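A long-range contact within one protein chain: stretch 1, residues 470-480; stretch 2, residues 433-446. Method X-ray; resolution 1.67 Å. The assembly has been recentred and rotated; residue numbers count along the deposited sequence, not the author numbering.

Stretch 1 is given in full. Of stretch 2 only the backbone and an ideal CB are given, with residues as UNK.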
# COMPACT_ATOMS: atom_id res chain seq x y z
N ASN A 470 4.45 24.41 1.66
CA ASN A 470 5.49 23.73 0.90
C ASN A 470 5.59 22.28 1.33
O ASN A 470 5.30 21.93 2.47
CB ASN A 470 6.84 24.42 1.10
CG ASN A 470 6.81 25.89 0.74
OD1 ASN A 470 6.94 26.76 1.60
ND2 ASN A 470 6.62 26.18 -0.54
N PHE A 471 6.00 21.42 0.39
CA PHE A 471 6.22 20.02 0.73
C PHE A 471 7.29 19.90 1.79
O PHE A 471 8.38 20.46 1.67
CB PHE A 471 6.62 19.22 -0.51
CG PHE A 471 5.46 18.76 -1.33
CD1 PHE A 471 4.43 18.03 -0.75
CD2 PHE A 471 5.39 19.06 -2.68
CE1 PHE A 471 3.36 17.60 -1.51
CE2 PHE A 471 4.32 18.64 -3.44
CZ PHE A 471 3.31 17.91 -2.85
N ARG A 472 6.97 19.16 2.85
CA ARG A 472 7.87 18.95 3.99
C ARG A 472 7.45 17.60 4.58
O ARG A 472 6.76 17.52 5.60
CB ARG A 472 7.78 20.10 4.99
CG ARG A 472 8.98 20.21 5.91
CD ARG A 472 8.75 19.51 7.24
NE ARG A 472 7.89 20.27 8.13
CZ ARG A 472 6.61 20.01 8.33
NH1 ARG A 472 6.03 19.01 7.69
NH2 ARG A 472 5.90 20.75 9.18
N LEU A 473 7.87 16.53 3.90
CA LEU A 473 7.49 15.18 4.28
C LEU A 473 8.30 14.76 5.50
O LEU A 473 9.53 14.73 5.45
CB LEU A 473 7.73 14.21 3.12
CG LEU A 473 6.65 14.12 2.04
CD1 LEU A 473 6.42 15.46 1.35
CD2 LEU A 473 7.04 13.05 1.03
N VAL A 474 7.59 14.44 6.59
CA VAL A 474 8.21 14.22 7.90
C VAL A 474 8.62 12.76 8.05
O VAL A 474 7.89 11.85 7.62
CB VAL A 474 7.23 14.64 9.01
CG1 VAL A 474 7.80 14.32 10.36
CG2 VAL A 474 6.95 16.14 8.90
N CYS A 475 9.78 12.53 8.68
CA CYS A 475 10.35 11.21 8.88
C CYS A 475 10.89 11.08 10.30
O CYS A 475 11.14 12.07 10.98
CB CYS A 475 11.49 10.91 7.91
SG CYS A 475 11.00 11.01 6.18
N TYR A 476 11.07 9.83 10.72
CA TYR A 476 11.83 9.49 11.91
C TYR A 476 13.02 8.63 11.52
O TYR A 476 12.89 7.72 10.68
CB TYR A 476 10.98 8.73 12.94
CG TYR A 476 11.78 8.37 14.18
CD1 TYR A 476 11.90 9.26 15.23
CD2 TYR A 476 12.44 7.15 14.28
CE1 TYR A 476 12.64 8.96 16.36
CE2 TYR A 476 13.19 6.83 15.40
CZ TYR A 476 13.28 7.74 16.44
OH TYR A 476 14.02 7.42 17.55
N PHE A 477 14.17 8.92 12.12
CA PHE A 477 15.36 8.10 11.98
C PHE A 477 16.11 8.15 13.30
O PHE A 477 16.39 9.24 13.80
CB PHE A 477 16.24 8.59 10.83
CG PHE A 477 17.32 7.64 10.43
CD1 PHE A 477 17.02 6.32 10.09
CD2 PHE A 477 18.64 8.05 10.39
CE1 PHE A 477 18.01 5.44 9.73
CE2 PHE A 477 19.65 7.17 10.02
CZ PHE A 477 19.33 5.87 9.69
N SER A 478 16.42 6.98 13.84
CA SER A 478 17.00 6.90 15.17
C SER A 478 18.23 7.79 15.30
O SER A 478 19.16 7.66 14.49
CB SER A 478 17.39 5.46 15.49
OG SER A 478 18.10 5.44 16.72
N PRO A 479 18.28 8.68 16.29
CA PRO A 479 19.52 9.43 16.53
C PRO A 479 20.71 8.54 16.82
O PRO A 479 21.86 9.00 16.69
CB PRO A 479 19.16 10.32 17.73
CG PRO A 479 17.66 10.48 17.63
CD PRO A 479 17.17 9.15 17.13
N GLY A 480 20.49 7.29 17.23
CA GLY A 480 21.60 6.37 17.40
C GLY A 480 22.34 6.03 16.12
O GLY A 480 23.43 5.44 16.19
N UNK A 433 11.00 17.03 18.27
CA UNK A 433 11.27 15.77 18.93
C UNK A 433 12.52 15.13 18.35
O UNK A 433 12.77 15.26 17.15
CB UNK A 433 10.07 14.83 18.80
N UNK A 434 13.31 14.43 19.16
CA UNK A 434 14.50 13.77 18.62
C UNK A 434 14.15 12.83 17.48
O UNK A 434 13.12 12.15 17.50
CB UNK A 434 15.23 13.00 19.72
N UNK A 435 15.00 12.80 16.47
CA UNK A 435 14.84 11.88 15.37
C UNK A 435 13.93 12.37 14.26
O UNK A 435 13.92 11.75 13.19
CB UNK A 435 14.31 10.55 15.90
N UNK A 436 13.17 13.43 14.49
CA UNK A 436 12.32 14.02 13.46
C UNK A 436 13.19 14.67 12.39
O UNK A 436 14.16 15.37 12.69
CB UNK A 436 11.36 15.04 14.07
N UNK A 437 12.83 14.45 11.12
CA UNK A 437 13.66 14.92 10.02
C UNK A 437 12.80 15.16 8.79
O UNK A 437 11.81 14.46 8.55
CB UNK A 437 14.77 13.92 9.71
N UNK A 438 13.19 16.16 8.01
CA UNK A 438 12.64 16.35 6.67
C UNK A 438 13.68 17.04 5.81
O UNK A 438 14.34 17.98 6.27
CB UNK A 438 11.34 17.16 6.71
N UNK A 439 13.82 16.58 4.57
CA UNK A 439 14.84 17.13 3.68
C UNK A 439 14.61 18.60 3.35
O UNK A 439 15.56 19.29 2.99
CB UNK A 439 14.89 16.32 2.38
N UNK A 440 13.36 19.07 3.43
CA UNK A 440 13.02 20.44 3.07
C UNK A 440 12.64 21.28 4.28
O UNK A 440 12.02 22.34 4.13
CB UNK A 440 11.87 20.44 2.06
N UNK A 441 12.98 20.83 5.49
CA UNK A 441 12.60 21.55 6.69
C UNK A 441 13.40 22.84 6.83
O UNK A 441 14.62 22.85 6.70
CB UNK A 441 12.80 20.67 7.92
N UNK A 442 12.69 23.94 7.09
CA UNK A 442 13.34 25.22 7.40
C UNK A 442 13.24 25.41 8.91
O UNK A 442 12.34 26.06 9.43
CB UNK A 442 12.70 26.39 6.64
N UNK A 443 14.20 24.81 9.61
CA UNK A 443 14.24 24.86 11.06
C UNK A 443 13.58 23.67 11.71
O UNK A 443 13.17 22.71 11.04
CB UNK A 443 13.57 26.15 11.56
N UNK A 444 13.45 23.71 13.04
CA UNK A 444 12.90 22.56 13.77
C UNK A 444 11.46 22.27 13.39
O UNK A 444 10.64 23.18 13.22
CB UNK A 444 12.99 22.80 15.28
N UNK A 445 11.15 20.99 13.27
CA UNK A 445 9.80 20.53 12.94
C UNK A 445 9.01 20.44 14.24
O UNK A 445 9.32 19.60 15.10
CB UNK A 445 9.83 19.18 12.21
N UNK A 446 7.99 21.27 14.39
CA UNK A 446 7.18 21.32 15.59
C UNK A 446 5.79 20.80 15.22
O UNK A 446 4.98 21.54 14.64
CB UNK A 446 7.12 22.74 16.17

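Position 433 has nothing of stretch 1 near its ideal CB, so many residues would suit; it is Ala433, whose O accepts the 3.3 Å hydrogen bond from the N of 436 that closes a type II turn. At 434, phi/psi of -56/142 fits the first corner of such a turn, and the ideal CB lies 4.1 Å from Pro479 CG. A proline or small apolar residue would serve. Pro434 rests its CB 4.2 Å from Pro479 CG.

Position 435 has a positive phi, 85°, and an ideal CB would jam against the preceding carbonyl and come 2.3 Å from Tyr476 CE1. Only glycine fits. Gly435 lets the tyrosine ring close in, and its O accepts a hydrogen bond from Phe477 N at 3.0 Å.

At 436 the CB shares a face of the sheet with Tyr476, and Val474 CG1 is 5.2 Å from it. A branched or longer apolar chain could span the gap: Leu436 places CD1 3.3 Å from Val474 CG1.

Position 437 pairs with Cys475 through two backbone hydrogen bonds, N to Cys475 O at 2.9 Å and O from Cys475 N at 2.8 Å. Its CB joins Cys475 on the other face, where many side chains would be tolerated. Gln437 uses NE2 to donate to OD1 of 439 at 2.9 Å.

At 438 the CB points toward stretch 1, a tight 3.3 Å from Leu473 O and 3.5 Å from Arg472 CD. A small side chain with a donor is favoured, as in serine. Ser438 donates from OG to Leu473 O at 2.9 Å.

Position 439 is clear of stretch 1, in a type I turn, where polar residues are common; Asn439 receives the bond from Gln437.

The CB of 440 points toward stretch 1, 3.5 Å from Phe471 O, an acceptor that invites a short hydroxyl. Thr440, with chi1 in the p well, donates from OG1 to Phe471 O at 2.7 Å, and a water joins OG1 to Leu473 N.

At 441 a small residue suits a CB 4.3 Å from Arg472 CD: Ala441. Positions 442 to 444 lie clear of stretch 1: Asp442, Gly443, whose phi/psi of 94/-173 calls for glycine, and Pro444.

The CB of 445 points toward Arg472 and Val474, favouring a branched apolar chain. Ile445 sets CG2 over one face of the guanidinium and 4.2 Å from Val474 CG2. At 446 the CB points away; it is Val446.

Stretch 2 433-446: APGLQSNTADGPIV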
# COMPACT_ATOMS: atom_id res chain seq x y z
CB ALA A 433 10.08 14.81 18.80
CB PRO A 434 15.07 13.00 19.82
CG PRO A 434 14.58 13.76 21.01
CD PRO A 434 13.21 14.28 20.62
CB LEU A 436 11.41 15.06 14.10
CG LEU A 436 10.03 15.38 13.54
CD1 LEU A 436 9.25 14.10 13.37
CD2 LEU A 436 9.34 16.28 14.54
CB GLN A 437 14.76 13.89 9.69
CG GLN A 437 15.88 14.39 8.77
CD GLN A 437 15.56 14.30 7.28
OE1 GLN A 437 14.63 13.60 6.87
NE2 GLN A 437 16.33 15.00 6.47
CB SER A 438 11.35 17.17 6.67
OG SER A 438 10.86 17.30 5.35
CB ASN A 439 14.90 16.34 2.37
CG ASN A 439 15.41 14.94 2.56
OD1 ASN A 439 15.95 14.59 3.62
ND2 ASN A 439 15.26 14.12 1.54
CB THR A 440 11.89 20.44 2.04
OG1 THR A 440 10.77 19.72 2.58
CG2 THR A 440 12.34 19.75 0.76
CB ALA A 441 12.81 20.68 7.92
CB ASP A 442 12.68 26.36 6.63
CG ASP A 442 13.49 27.64 6.67
OD1 ASP A 442 14.60 27.62 7.25
OD2 ASP A 442 13.02 28.66 6.13
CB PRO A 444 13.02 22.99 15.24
CG PRO A 444 14.07 24.07 15.24
CD PRO A 444 13.89 24.79 13.94
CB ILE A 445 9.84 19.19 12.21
CG1 ILE A 445 10.66 19.31 10.92
CG2 ILE A 445 8.42 18.72 11.90
CD1 ILE A 445 10.93 17.98 10.24
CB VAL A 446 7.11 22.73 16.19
CG1 VAL A 446 6.18 22.73 17.39
CG2 VAL A 446 8.50 23.21 16.59
O HOH W 1 16.74 11.57 12.22
O HOH W 2 10.35 16.62 2.25
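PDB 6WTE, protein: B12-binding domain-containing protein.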